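Local coordinates for protein sensor kinase citA (Klebsiella pneumoniae, PDB 1P0Z) that serves as the periplasmic citrate-sensing domain of a two-component histidine kinase whose ligand binding is essential for inducing the citrate-fermentation genes, at residues Y52-D57 with K73-G78; D81-N86 with I116-V121. All blocks are in the same frame, centred on the assembly; numbering follows the deposited sequence.

Contact 1 (Y52-D57 with K73-G78); sequences YITVGD and KSMEGG. With OMO (Mo(VI)(=O)(oh)2 cluster), chain N.
The ligand-binding side of an extracellular PAS sheet supplies this contact: strand 52-57 offers T54 and G56 to M75, which comes from the loop running on to helix 81-86. The ends of T54 and M75 meet tip to tip, methyl CG2 of T54 lying 3.9 Å from CE of M75. The thioether SD of M75 settles beside the bare backbone of the strand, 4.1 Å from G56 CA, a place that the lack of a side chain at G56 leaves open. M75 extends from CB to SD and then bends at its last torsion (chi3 77°), which turns CE back along the strand to T54. At T54 the two branches divide the work. A chi1 of -67° sets CG2 anti to the backbone N, on the methionine side, and leaves OG1 beside that N, hydrogen-bonded to a bound citrate. R62, one of the citrate-binding residues, also packs against both T54 and M75.

Farther along, the same inner side of the loop meets a molybdenum oxide cluster. The backbone N of G77 donates to its OM2 at 3.0 Å, with an N-H...O angle of 148°, while M75 CB borders the same oxygen OM2 at 3.5 Å. R94 and R103 hold the cluster from strands 90-96 and 101-109, so its oxygens are met by a main-chain N-H and by guanidinium groups. Just before, S74 OG donates to OE2 of E76 at 2.6 Å, using the anti lone pair of the carboxylate and tying two loop residues together. M75 thus touches strand 52-57 while G77, two residues on, binds the cluster, an arrangement that belongs to the ligand pocket of this periplasmic PAS domain.

Contact 2 (D81-N86 with I116-V121); sequences DEALIN and IGIVSV
The flat group at this contact is the peptide joining G117 to I118, and a methyl of L84 rests on one of its faces. L84 CD2 stands almost directly above the carbonyl, 3.8 Å from G117 O, and beyond it comes 3.8 Å from I118 CB. The backbone of G117 is meanwhile hydrogen-bonded to I108 of the neighbouring strand 101-109, as is that of I116, in a classic beta bulge. On the opposite side of the sheet, I116 and V119 are covered by helices 23-30 and 6-20.

Two further flat groups, the amide of N86 and the carboxylate of E82, meet on the outer side of 81-86. N86 donates from ND2 to OE1 of E82 at 2.8 Å and nearly straight (169°); the acceptor lies in the amide plane but the donor approaches from somewhat out of the carboxylate plane, on its syn side. The link joins residues four apart at the exposed surface.

A83 points at the strand and L84 bends its CD2 end to it, the two meeting different parts of I118. Swung anti to the backbone N (chi1 -179°), CG1 of I118 carries CD1 out to the helix, where it ends 3.7 Å from A83 CB. The shorter branch of I118 stays close to L84, CG2 lying 4.0 Å from L84 CD2. The short helix and the strand run nearly antiparallel, at 155°, and the axes of these segments approach to 8.0 Å, consistent with the small side chain of A83. I118 also touches M75 and K105, which places this apolar patch beside the citrate pocket. The chemistry is that of methyls against methyls and against a peptide face, so between these two segments the fit rests on shape and burial.

Both contacts are buried and share one sheet, in which strands 52-57 and 115-124 are antiparallel neighbours. T54 N lies 2.9 Å from S120 O and G56 N lies 2.9 Å from I118 O, both probable hydrogen bonds, so the strand halves of the two contacts are joined directly. Their covering halves follow one another along the chain, the loop of contact 1 leading into the helix of contact 2, and L84 CD2 also packs against D57 O. They differ in what they face: contact 1 combines a thin apolar touch with binding of the molybdenum cluster by G77 N and of citrate by T54, whereas contact 2 is van der Waals packing and keeps its polar side-chain bond on the exposed face of 81-86.

Contact 1 (Y52-D57 with K73-G78)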
loop_
_atom_site.group_PDB
_atom_site.type_symbol
_atom_site.label_atom_id
_atom_site.label_comp_id
_atom_site.label_asym_id
_atom_site.label_seq_id
_atom_site.Cartn_x
_atom_site.Cartn_y
_atom_site.Cartn_z
ATOM N N TYR A 52 6.845 -5.603 -0.275
ATOM C CA TYR A 52 6.727 -4.386 -1.045
ATOM C C TYR A 52 5.766 -3.397 -0.423
ATOM O O TYR A 52 4.978 -3.737 0.460
ATOM C CB TYR A 52 6.221 -4.706 -2.487
ATOM C CG TYR A 52 4.816 -5.309 -2.555
ATOM C CD1 TYR A 52 3.680 -4.504 -2.485
ATOM C CD2 TYR A 52 4.639 -6.693 -2.678
ATOM C CE1 TYR A 52 2.392 -5.057 -2.524
ATOM C CE2 TYR A 52 3.373 -7.250 -2.750
ATOM C CZ TYR A 52 2.242 -6.412 -2.661
ATOM O OH TYR A 52 0.968 -6.923 -2.694
ATOM N N ILE A 53 5.826 -2.164 -0.932
ATOM C CA ILE A 53 4.872 -1.139 -0.544
ATOM C C ILE A 53 4.551 -0.419 -1.850
ATOM O O ILE A 53 5.463 -0.052 -2.598
ATOM C CB ILE A 53 5.464 -0.090 0.432
ATOM C CG1 ILE A 53 5.925 -0.792 1.703
ATOM C CG2 ILE A 53 4.404 0.991 0.715
ATOM C CD1 ILE A 53 6.636 0.138 2.709
ATOM N N THR A 54 3.261 -0.215 -2.105
ATOM C CA THR A 54 2.816 0.501 -3.283
ATOM C C THR A 54 2.009 1.710 -2.818
ATOM O O THR A 54 1.236 1.605 -1.846
ATOM C CB THR A 54 1.858 -0.386 -4.158
ATOM O OG1 THR A 54 2.596 -1.485 -4.713
ATOM C CG2 THR A 54 1.232 0.456 -5.320
ATOM N N VAL A 55 2.190 2.856 -3.489
ATOM C CA VAL A 55 1.409 4.041 -3.157
ATOM C C VAL A 55 0.702 4.471 -4.443
ATOM O O VAL A 55 1.340 4.549 -5.513
ATOM C CB VAL A 55 2.280 5.231 -2.679
ATOM C CG1 VAL A 55 1.347 6.443 -2.395
ATOM C CG2 VAL A 55 3.074 4.833 -1.401
ATOM N N GLY A 56 -0.608 4.679 -4.336
ATOM C CA GLY A 56 -1.350 5.112 -5.515
ATOM C C GLY A 56 -2.083 6.425 -5.265
ATOM O O GLY A 56 -2.320 6.809 -4.111
ATOM N N ASP A 57 -2.450 7.113 -6.350
ATOM C CA ASP A 57 -3.209 8.352 -6.188
ATOM C C ASP A 57 -4.708 8.047 -6.099
ATOM O O ASP A 57 -5.127 6.876 -6.002
ATOM C CB ASP A 57 -2.883 9.366 -7.305
ATOM C CG ASP A 57 -3.431 8.971 -8.664
ATOM O OD1 ASP A 57 -4.250 8.031 -8.787
ATOM O OD2 ASP A 57 -3.020 9.654 -9.639
ATOM N N LYS A 73 1.523 3.791 -13.953
ATOM C CA LYS A 73 0.551 2.838 -14.475
ATOM C C LYS A 73 -0.534 2.610 -13.417
ATOM O O LYS A 73 -0.304 2.841 -12.224
ATOM C CB LYS A 73 1.250 1.534 -14.834
ATOM C CG LYS A 73 2.220 1.719 -16.013
ATOM C CD LYS A 73 2.869 0.420 -16.445
ATOM C CE LYS A 73 3.864 0.701 -17.581
ATOM N NZ LYS A 73 4.651 -0.514 -17.927
ATOM N N SER A 74 -1.714 2.186 -13.862
ATOM C CA SER A 74 -2.853 1.964 -12.963
ATOM C C SER A 74 -2.795 0.662 -12.179
ATOM O O SER A 74 -2.313 -0.345 -12.679
ATOM C CB SER A 74 -4.147 1.974 -13.781
ATOM O OG SER A 74 -5.289 1.750 -12.960
ATOM N N MET A 75 -3.302 0.702 -10.947
ATOM C CA MET A 75 -3.409 -0.503 -10.102
ATOM C C MET A 75 -4.681 -1.163 -10.639
ATOM O O MET A 75 -5.785 -0.685 -10.377
ATOM C CB MET A 75 -3.573 -0.087 -8.633
ATOM C CG MET A 75 -2.274 0.504 -8.072
ATOM S SD MET A 75 -2.497 1.300 -6.483
ATOM C CE MET A 75 -2.592 -0.182 -5.357
ATOM N N GLU A 76 -4.510 -2.256 -11.390
ATOM C CA GLU A 76 -5.638 -2.925 -12.033
ATOM C C GLU A 76 -6.081 -4.210 -11.374
ATOM O O GLU A 76 -6.914 -4.944 -11.909
ATOM C CB GLU A 76 -5.265 -3.203 -13.494
ATOM C CG GLU A 76 -5.152 -1.931 -14.315
ATOM C CD GLU A 76 -6.505 -1.290 -14.542
ATOM O OE1 GLU A 76 -7.392 -1.965 -15.109
ATOM O OE2 GLU A 76 -6.699 -0.118 -14.162
ATOM N N GLY A 77 -5.547 -4.482 -10.185
ATOM C CA GLY A 77 -5.903 -5.718 -9.498
ATOM C C GLY A 77 -7.351 -5.834 -9.092
ATOM O O GLY A 77 -7.858 -6.951 -8.928
ATOM N N GLY A 78 -8.032 -4.704 -8.930
ATOM C CA GLY A 78 -9.429 -4.754 -8.545
ATOM C C GLY A 78 -9.724 -4.843 -7.064
ATOM O O GLY A 78 -10.887 -4.928 -6.673
HETATM O OM1 OMO N . -1.758 -5.593 -9.433
HETATM MO MO OMO N . -2.252 -4.774 -7.815
HETATM O OR1 OMO N . -3.339 -5.950 -7.209
HETATM O OM2 OMO N . -3.303 -3.527 -8.431
#

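Contact 2 (D81-N86 with I116-V121)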
loop_
_atom_site.group_PDB
_atom_site.type_symbol
_atom_site.label_atom_id
_atom_site.label_comp_id
_atom_site.label_asym_id
_atom_site.label_seq_id
_atom_site.Cartn_x
_atom_site.Cartn_y
_atom_site.Cartn_z
ATOM N N ASP A 81 -10.637 -0.764 -4.660
ATOM C CA ASP A 81 -11.836 0.073 -4.656
ATOM C C ASP A 81 -12.377 0.447 -3.301
ATOM O O ASP A 81 -12.774 1.609 -3.090
ATOM C CB ASP A 81 -12.938 -0.611 -5.465
ATOM C CG ASP A 81 -12.764 -0.391 -6.961
ATOM O OD1 ASP A 81 -11.601 -0.192 -7.405
ATOM O OD2 ASP A 81 -13.784 -0.419 -7.690
ATOM N N GLU A 82 -12.378 -0.510 -2.365
ATOM C CA GLU A 82 -12.967 -0.182 -1.075
ATOM C C GLU A 82 -12.190 0.896 -0.323
ATOM O O GLU A 82 -12.786 1.668 0.434
ATOM C CB GLU A 82 -13.201 -1.449 -0.252
ATOM C CG GLU A 82 -14.214 -2.384 -0.992
ATOM C CD GLU A 82 -15.504 -1.645 -1.456
ATOM O OE1 GLU A 82 -16.082 -0.813 -0.702
ATOM O OE2 GLU A 82 -15.960 -1.904 -2.606
ATOM N N ALA A 83 -10.883 0.978 -0.553
ATOM C CA ALA A 83 -10.096 2.022 0.092
ATOM C C ALA A 83 -10.251 3.337 -0.692
ATOM O O ALA A 83 -10.456 4.400 -0.094
ATOM C CB ALA A 83 -8.601 1.625 0.118
ATOM N N LEU A 84 -10.156 3.264 -2.014
ATOM C CA LEU A 84 -10.214 4.467 -2.838
ATOM C C LEU A 84 -11.565 5.136 -2.896
ATOM O O LEU A 84 -11.659 6.384 -2.925
ATOM C CB LEU A 84 -9.744 4.163 -4.270
ATOM C CG LEU A 84 -8.233 3.918 -4.388
ATOM C CD1 LEU A 84 -7.897 3.405 -5.774
ATOM C CD2 LEU A 84 -7.444 5.209 -4.011
ATOM N N ILE A 85 -12.612 4.327 -2.896
ATOM C CA ILE A 85 -13.959 4.864 -2.991
ATOM C C ILE A 85 -14.653 5.005 -1.660
ATOM O O ILE A 85 -15.303 6.046 -1.399
ATOM C CB ILE A 85 -14.819 3.961 -3.924
ATOM C CG1 ILE A 85 -14.193 3.928 -5.319
ATOM C CG2 ILE A 85 -16.258 4.477 -3.988
ATOM C CD1 ILE A 85 -14.864 2.911 -6.224
ATOM N N ASN A 86 -14.500 3.991 -0.788
ATOM C CA ASN A 86 -15.187 3.980 0.480
ATOM C C ASN A 86 -14.344 4.201 1.737
ATOM O O ASN A 86 -14.838 4.113 2.853
ATOM C CB ASN A 86 -16.013 2.691 0.557
ATOM C CG ASN A 86 -17.138 2.704 -0.456
ATOM O OD1 ASN A 86 -17.804 3.740 -0.594
ATOM N ND2 ASN A 86 -17.364 1.592 -1.180
ATOM N N ILE A 116 -7.335 10.790 -1.102
ATOM C CA ILE A 116 -6.457 11.290 -2.158
ATOM C C ILE A 116 -5.484 10.217 -2.649
ATOM O O ILE A 116 -4.600 10.482 -3.482
ATOM C CB ILE A 116 -5.653 12.552 -1.695
ATOM C CG1 ILE A 116 -4.766 12.222 -0.484
ATOM C CG2 ILE A 116 -6.660 13.700 -1.363
ATOM C CD1 ILE A 116 -3.780 13.372 -0.088
ATOM N N GLY A 117 -5.621 9.009 -2.108
ATOM C CA GLY A 117 -4.703 7.966 -2.565
ATOM C C GLY A 117 -4.824 6.719 -1.704
ATOM O O GLY A 117 -5.742 6.586 -0.901
ATOM N N ILE A 118 -3.860 5.816 -1.861
ATOM C CA ILE A 118 -3.912 4.535 -1.148
ATOM C C ILE A 118 -2.486 4.025 -0.875
ATOM O O ILE A 118 -1.557 4.259 -1.639
ATOM C CB ILE A 118 -4.677 3.494 -2.031
ATOM C CG1 ILE A 118 -4.787 2.134 -1.329
ATOM C CG2 ILE A 118 -3.984 3.359 -3.415
ATOM C CD1 ILE A 118 -5.712 1.122 -2.117
ATOM N N VAL A 119 -2.333 3.314 0.234
ATOM C CA VAL A 119 -1.054 2.657 0.537
ATOM C C VAL A 119 -1.379 1.163 0.669
ATOM O O VAL A 119 -2.376 0.794 1.288
ATOM C CB VAL A 119 -0.460 3.114 1.888
ATOM C CG1 VAL A 119 0.764 2.238 2.254
ATOM C CG2 VAL A 119 -0.055 4.596 1.799
ATOM N N SER A 120 -0.538 0.343 0.048
ATOM C CA SER A 120 -0.711 -1.116 0.113
ATOM C C SER A 120 0.631 -1.679 0.568
ATOM O O SER A 120 1.657 -1.429 -0.076
ATOM C CB SER A 120 -1.049 -1.669 -1.285
ATOM O OG SER A 120 -1.137 -3.104 -1.232
ATOM N N VAL A 121 0.620 -2.425 1.672
ATOM C CA VAL A 121 1.843 -3.053 2.166
ATOM C C VAL A 121 1.623 -4.545 1.934
ATOM O O VAL A 121 0.654 -5.115 2.413
ATOM C CB VAL A 121 2.040 -2.759 3.664
ATOM C CG1 VAL A 121 3.169 -3.588 4.222
ATOM C CG2 VAL A 121 2.287 -1.231 3.850
#